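Local structure of maltose-binding protein MalE1 (Thermotoga maritima, 6DTU) at residues P3-W8 with I279-S284; E129-A134 with K197-E202. The protein binds malto-oligosaccharides, here maltotetraose, as a periplasmic solute-binding protein that probably delivers them to a membrane transporter. All blocks are in the same frame, centred on the assembly; numbering follows the deposited sequence.

Interaction 1. Residues P3-W8 with I279-S284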
loop_
_atom_site.group_PDB
_atom_site.type_symbol
_atom_site.label_atom_id
_atom_site.label_comp_id
_atom_site.label_asym_id
_atom_site.label_seq_id
_atom_site.Cartn_x
_atom_site.Cartn_y
_atom_site.Cartn_z
ATOM N N PRO A 3 22.008 -20.390 14.543
ATOM C CA PRO A 3 21.707 -19.730 13.271
ATOM C C PRO A 3 20.957 -18.433 13.530
ATOM O O PRO A 3 20.497 -18.161 14.642
ATOM C CB PRO A 3 20.800 -20.746 12.574
ATOM C CG PRO A 3 20.015 -21.312 13.702
ATOM C CD PRO A 3 20.994 -21.392 14.891
ATOM N N LYS A 4 20.816 -17.640 12.471
ATOM C CA LYS A 4 20.183 -16.331 12.565
ATOM C C LYS A 4 19.246 -16.119 11.388
ATOM O O LYS A 4 19.571 -16.487 10.252
ATOM C CB LYS A 4 21.266 -15.243 12.530
ATOM C CG LYS A 4 20.771 -13.825 12.639
ATOM C CD LYS A 4 21.985 -12.903 12.637
ATOM C CE LYS A 4 21.618 -11.490 12.749
ATOM N NZ LYS A 4 22.867 -10.693 12.944
ATOM N N LEU A 5 18.092 -15.515 11.671
ATOM C CA LEU A 5 17.188 -14.998 10.647
ATOM C C LEU A 5 17.106 -13.489 10.760
ATOM O O LEU A 5 16.811 -12.951 11.837
ATOM C CB LEU A 5 15.778 -15.563 10.800
ATOM C CG LEU A 5 15.616 -17.077 10.622
ATOM C CD1 LEU A 5 14.197 -17.473 10.898
ATOM C CD2 LEU A 5 16.077 -17.494 9.225
ATOM N N THR A 6 17.376 -12.812 9.651
ATOM C CA THR A 6 17.257 -11.364 9.556
ATOM C C THR A 6 16.049 -11.010 8.702
ATOM O O THR A 6 15.847 -11.590 7.627
ATOM C CB THR A 6 18.530 -10.780 8.959
ATOM O OG1 THR A 6 19.626 -11.107 9.827
ATOM C CG2 THR A 6 18.408 -9.248 8.874
ATOM N N ILE A 7 15.249 -10.063 9.185
ATOM C CA ILE A 7 14.034 -9.606 8.523
ATOM C C ILE A 7 14.195 -8.129 8.231
ATOM O O ILE A 7 14.586 -7.367 9.122
ATOM C CB ILE A 7 12.837 -9.772 9.476
ATOM C CG1 ILE A 7 12.718 -11.216 9.965
ATOM C CG2 ILE A 7 11.546 -9.294 8.815
ATOM C CD1 ILE A 7 11.744 -11.373 11.126
ATOM N N TRP A 8 13.849 -7.714 7.013
ATOM C CA TRP A 8 13.700 -6.304 6.660
ATOM C C TRP A 8 12.214 -5.979 6.617
ATOM O O TRP A 8 11.435 -6.686 5.967
ATOM C CB TRP A 8 14.289 -5.978 5.281
ATOM C CG TRP A 8 15.763 -6.062 5.176
ATOM C CD1 TRP A 8 16.660 -6.229 6.211
ATOM C CD2 TRP A 8 16.533 -5.972 3.978
ATOM N NE1 TRP A 8 17.940 -6.259 5.717
ATOM C CE2 TRP A 8 17.893 -6.086 4.352
ATOM C CE3 TRP A 8 16.210 -5.771 2.625
ATOM C CZ2 TRP A 8 18.929 -6.045 3.416
ATOM C CZ3 TRP A 8 17.241 -5.731 1.696
ATOM C CH2 TRP A 8 18.586 -5.857 2.101
ATOM N N ILE A 279 11.464 -20.358 6.049
ATOM C CA ILE A 279 10.148 -20.900 5.738
ATOM C C ILE A 279 9.511 -21.510 6.986
ATOM O O ILE A 279 8.321 -21.294 7.260
ATOM C CB ILE A 279 10.240 -21.901 4.564
ATOM C CG1 ILE A 279 10.576 -21.158 3.277
ATOM C CG2 ILE A 279 8.902 -22.612 4.384
ATOM C CD1 ILE A 279 10.945 -22.125 2.108
ATOM N N GLU A 280 10.291 -22.264 7.773
ATOM C CA GLU A 280 9.763 -22.874 8.992
ATOM C C GLU A 280 9.246 -21.824 9.966
ATOM O O GLU A 280 8.186 -21.986 10.575
ATOM C CB GLU A 280 10.838 -23.724 9.672
ATOM C CG GLU A 280 10.417 -24.304 11.054
ATOM C CD GLU A 280 9.416 -25.464 10.970
ATOM O OE1 GLU A 280 9.145 -25.977 9.857
ATOM O OE2 GLU A 280 8.896 -25.873 12.036
ATOM N N PHE A 281 10.026 -20.774 10.179
ATOM C CA PHE A 281 9.598 -19.655 11.009
ATOM C C PHE A 281 8.270 -19.064 10.525
ATOM O O PHE A 281 7.366 -18.793 11.326
ATOM C CB PHE A 281 10.728 -18.639 10.994
ATOM C CG PHE A 281 10.423 -17.361 11.666
ATOM C CD1 PHE A 281 10.491 -17.248 13.028
ATOM C CD2 PHE A 281 10.105 -16.251 10.925
ATOM C CE1 PHE A 281 10.242 -16.039 13.645
ATOM C CE2 PHE A 281 9.831 -15.049 11.531
ATOM C CZ PHE A 281 9.904 -14.938 12.880
ATOM N N LEU A 282 8.122 -18.896 9.211
ATOM C CA LEU A 282 6.901 -18.290 8.689
ATOM C C LEU A 282 5.710 -19.227 8.830
ATOM O O LEU A 282 4.631 -18.796 9.248
ATOM C CB LEU A 282 7.087 -17.891 7.227
ATOM C CG LEU A 282 8.111 -16.769 7.030
ATOM C CD1 LEU A 282 8.146 -16.473 5.538
ATOM C CD2 LEU A 282 7.758 -15.523 7.817
ATOM N N THR A 283 5.872 -20.501 8.458
ATOM C CA THR A 283 4.714 -21.402 8.424
ATOM C C THR A 283 4.330 -21.929 9.800
ATOM O O THR A 283 3.143 -22.153 10.068
ATOM C CB THR A 283 4.956 -22.577 7.469
ATOM O OG1 THR A 283 6.063 -23.355 7.953
ATOM C CG2 THR A 283 5.214 -22.064 6.046
ATOM N N SER A 284 5.306 -22.201 10.659
ATOM C CA SER A 284 5.014 -22.866 11.923
ATOM C C SER A 284 4.700 -21.895 13.049
ATOM O O SER A 284 4.200 -22.326 14.097
ATOM C CB SER A 284 6.211 -23.718 12.359
ATOM O OG SER A 284 7.235 -22.887 12.913
#
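A chi1 of 174° turns the Phe-281 ring away from the backbone N, beside its own carbonyl carbon, and sends it out from helix 275-286 to meet Leu-5 and Ile-7, which reach for it from strand 4-9. Leu-5 CG (chi1 -64°) and Ile-7 CG1 both lie beside the backbone N of their residues, and each side chain touches the phenylalanine through its CD1 methyl. The Leu-5 and Phe-281 side chains run past one another in opposite directions, and the leucine meets the root of the aromatic group: Leu-5 CD1 lies 3.7 Å from Phe-281 CB and 3.9 Å from Phe-281 CG. Ile-7 crosses Phe-281 at about a right angle farther out, where its CD1 comes to 4.2 Å from Phe-281 CE2. Both methyls approach the ring obliquely. Around them, Phe-24 makes an edge-to-face contact with the same ring, and Ile-58 of the adjacent parallel strand 58-62 touches it as well. This is a helix packed on one face of a mixed sheet, as in the alpha/beta domains of periplasmic binding proteins. All three residues are buried and no hydrogen bond joins the segments, so between them the hold is probably dispersion and exclusion of water.

Interaction 2. Residues E129-A134 with K197-E202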
loop_
_atom_site.group_PDB
_atom_site.type_symbol
_atom_site.label_atom_id
_atom_site.label_comp_id
_atom_site.label_asym_id
_atom_site.label_seq_id
_atom_site.Cartn_x
_atom_site.Cartn_y
_atom_site.Cartn_z
ATOM N N GLU A 129 -18.164 18.347 -1.902
ATOM C CA GLU A 129 -18.321 18.658 -0.486
ATOM C C GLU A 129 -16.972 18.678 0.223
ATOM O O GLU A 129 -16.712 19.561 1.051
ATOM C CB GLU A 129 -19.243 17.616 0.144
ATOM C CG GLU A 129 -19.809 17.954 1.506
ATOM C CD GLU A 129 -20.442 16.745 2.178
ATOM O OE1 GLU A 129 -20.782 15.779 1.457
ATOM O OE2 GLU A 129 -20.596 16.758 3.420
ATOM N N LEU A 130 -16.088 17.734 -0.109
ATOM C CA LEU A 130 -14.767 17.734 0.506
ATOM C C LEU A 130 -14.014 19.016 0.177
ATOM O O LEU A 130 -13.388 19.618 1.057
ATOM C CB LEU A 130 -13.980 16.475 0.105
ATOM C CG LEU A 130 -12.533 16.327 0.609
ATOM C CD1 LEU A 130 -12.166 14.865 0.771
ATOM C CD2 LEU A 130 -11.507 16.996 -0.316
ATOM N N ILE A 131 -14.108 19.480 -1.072
ATOM C CA ILE A 131 -13.419 20.706 -1.468
ATOM C C ILE A 131 -13.920 21.903 -0.667
ATOM O O ILE A 131 -13.126 22.724 -0.197
ATOM C CB ILE A 131 -13.534 20.933 -2.985
ATOM C CG1 ILE A 131 -12.696 19.892 -3.723
ATOM C CG2 ILE A 131 -13.100 22.344 -3.340
ATOM C CD1 ILE A 131 -12.999 19.802 -5.206
ATOM N N GLU A 132 -15.241 22.016 -0.496
ATOM C CA GLU A 132 -15.811 23.129 0.262
ATOM C C GLU A 132 -15.370 23.076 1.722
ATOM O O GLU A 132 -14.957 24.088 2.299
ATOM C CB GLU A 132 -17.334 23.075 0.174
ATOM C CG GLU A 132 -18.062 24.055 1.090
ATOM C CD GLU A 132 -19.380 24.518 0.489
ATOM O OE1 GLU A 132 -20.255 23.663 0.256
ATOM O OE2 GLU A 132 -19.525 25.727 0.203
ATOM N N ILE A 133 -15.450 21.896 2.330
ATOM C CA ILE A 133 -15.063 21.747 3.733
ATOM C C ILE A 133 -13.590 22.080 3.928
ATOM O O ILE A 133 -13.213 22.738 4.901
ATOM C CB ILE A 133 -15.416 20.333 4.233
ATOM C CG1 ILE A 133 -16.931 20.168 4.269
ATOM C CG2 ILE A 133 -14.856 20.067 5.614
ATOM C CD1 ILE A 133 -17.364 18.743 4.477
ATOM N N ALA A 134 -12.733 21.613 3.022
ATOM C CA ALA A 134 -11.307 21.902 3.130
ATOM C C ALA A 134 -11.031 23.392 2.992
ATOM O O ALA A 134 -10.214 23.950 3.733
ATOM C CB ALA A 134 -10.542 21.117 2.076
ATOM N N LYS A 197 -5.464 18.091 -10.595
ATOM C CA LYS A 197 -5.037 19.447 -10.923
ATOM C C LYS A 197 -6.019 20.483 -10.389
ATOM O O LYS A 197 -5.604 21.546 -9.911
ATOM C CB LYS A 197 -4.817 19.608 -12.429
ATOM C CG LYS A 197 -4.216 20.962 -12.769
ATOM C CD LYS A 197 -3.713 21.065 -14.191
ATOM C CE LYS A 197 -2.879 22.328 -14.328
ATOM N NZ LYS A 197 -1.465 22.076 -13.910
ATOM N N ARG A 198 -7.318 20.169 -10.409
ATOM C CA ARG A 198 -8.309 21.058 -9.814
ATOM C C ARG A 198 -8.028 21.280 -8.331
ATOM O O ARG A 198 -8.067 22.412 -7.844
ATOM C CB ARG A 198 -9.712 20.482 -10.019
ATOM C CG ARG A 198 -10.819 21.372 -9.457
ATOM C CD ARG A 198 -12.174 20.673 -9.456
ATOM N NE ARG A 198 -13.145 21.373 -8.618
ATOM C CZ ARG A 198 -14.304 20.845 -8.232
ATOM N NH1 ARG A 198 -14.622 19.611 -8.596
ATOM N NH2 ARG A 198 -15.139 21.539 -7.465
ATOM N N LEU A 199 -7.701 20.212 -7.601
ATOM C CA LEU A 199 -7.387 20.347 -6.181
ATOM C C LEU A 199 -6.193 21.273 -5.951
ATOM O O LEU A 199 -6.191 22.080 -5.009
ATOM C CB LEU A 199 -7.099 18.970 -5.582
ATOM C CG LEU A 199 -8.186 17.898 -5.618
ATOM C CD1 LEU A 199 -7.698 16.679 -4.854
ATOM C CD2 LEU A 199 -9.500 18.424 -5.043
ATOM N N VAL A 200 -5.170 21.172 -6.801
ATOM C CA VAL A 200 -4.015 22.054 -6.689
ATOM C C VAL A 200 -4.397 23.473 -7.084
ATOM O O VAL A 200 -4.059 24.440 -6.387
ATOM C CB VAL A 200 -2.863 21.517 -7.561
ATOM C CG1 VAL A 200 -1.679 22.474 -7.532
ATOM C CG2 VAL A 200 -2.447 20.128 -7.079
ATOM N N ASP A 201 -5.116 23.615 -8.204
ATOM C CA ASP A 201 -5.473 24.939 -8.712
ATOM C C ASP A 201 -6.372 25.677 -7.740
ATOM O O ASP A 201 -6.283 26.902 -7.608
ATOM C CB ASP A 201 -6.194 24.829 -10.056
ATOM C CG ASP A 201 -5.273 24.458 -11.199
ATOM O OD1 ASP A 201 -4.031 24.510 -11.035
ATOM O OD2 ASP A 201 -5.805 24.150 -12.288
ATOM N N GLU A 202 -7.275 24.963 -7.087
ATOM C CA GLU A 202 -8.147 25.612 -6.122
ATOM C C GLU A 202 -7.504 25.775 -4.751
ATOM O O GLU A 202 -8.174 26.259 -3.835
ATOM C CB GLU A 202 -9.491 24.888 -6.040
ATOM C CG GLU A 202 -10.260 24.939 -7.348
ATOM C CD GLU A 202 -11.664 24.389 -7.243
ATOM O OE1 GLU A 202 -12.210 24.318 -6.121
ATOM O OE2 GLU A 202 -12.222 24.020 -8.298
#
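Glu-202 OE2 takes a hydrogen bond from Arg-198 NE at 2.8 Å, with an N-H...acceptor angle of 161°, and this salt bridge within 197-202 sets up a surface for Ile-131 of the facing helix. The donor keeps its partner almost in the guanidinium plane, yet it reaches the oxygen from well above the carboxylate plane. The Arg-198 chain leaves CB pointing away from its own N (chi1 -178°) and stays extended to NE, which carries the flat group out over Ile-131. The isoleucine CD1 methyl sits over the centre of one guanidinium face, 3.5 Å from Arg-198 CZ. One carbon nearer the backbone, Ile-131 CG1 packs at 3.8 Å against Leu-199 CD2, which lies equally close to Ile-131 CD1, while the other branch, Ile-131 CG2, is 3.5 Å from Glu-202 OE1. One residue of helix 127-140 thus touches three from the end of helix 187-201 and the turn beyond it. Two further salt bridges cross to helix 127-140: Arg-198 NH2 to Asp-128, and, from the turn, Glu-202 OE1 to Lys-135. Deeper in, Leu-199 rests on Phe-148 of strand 146-149, as do Leu-130 and Ala-134, so the helices pack beside the four-stranded sheet. Such charge pairing probably holds the guanidinium in place and leaves its flat face for the methyl, joining an apolar centre to an ionic border.

Interactions 1 and 2 lie across the protein's middle from each other, 47 Å apart between their centres and about 32 Å between nearest atoms, and they do not touch. Both segments of interaction 2 fall in the stretch of chain between the two segments of interaction 1. Interaction 1 sets a helix on the mixed sheet that contains strand 4-9; interaction 2 sets two helices together beside the four-stranded sheet. The bound maltotetraose lies between the two lobes of the fold, one holding each contact. Ile-7 of interaction 1 has its side chain about 12 Å from a glucose unit, so this residue does not touch the sugar.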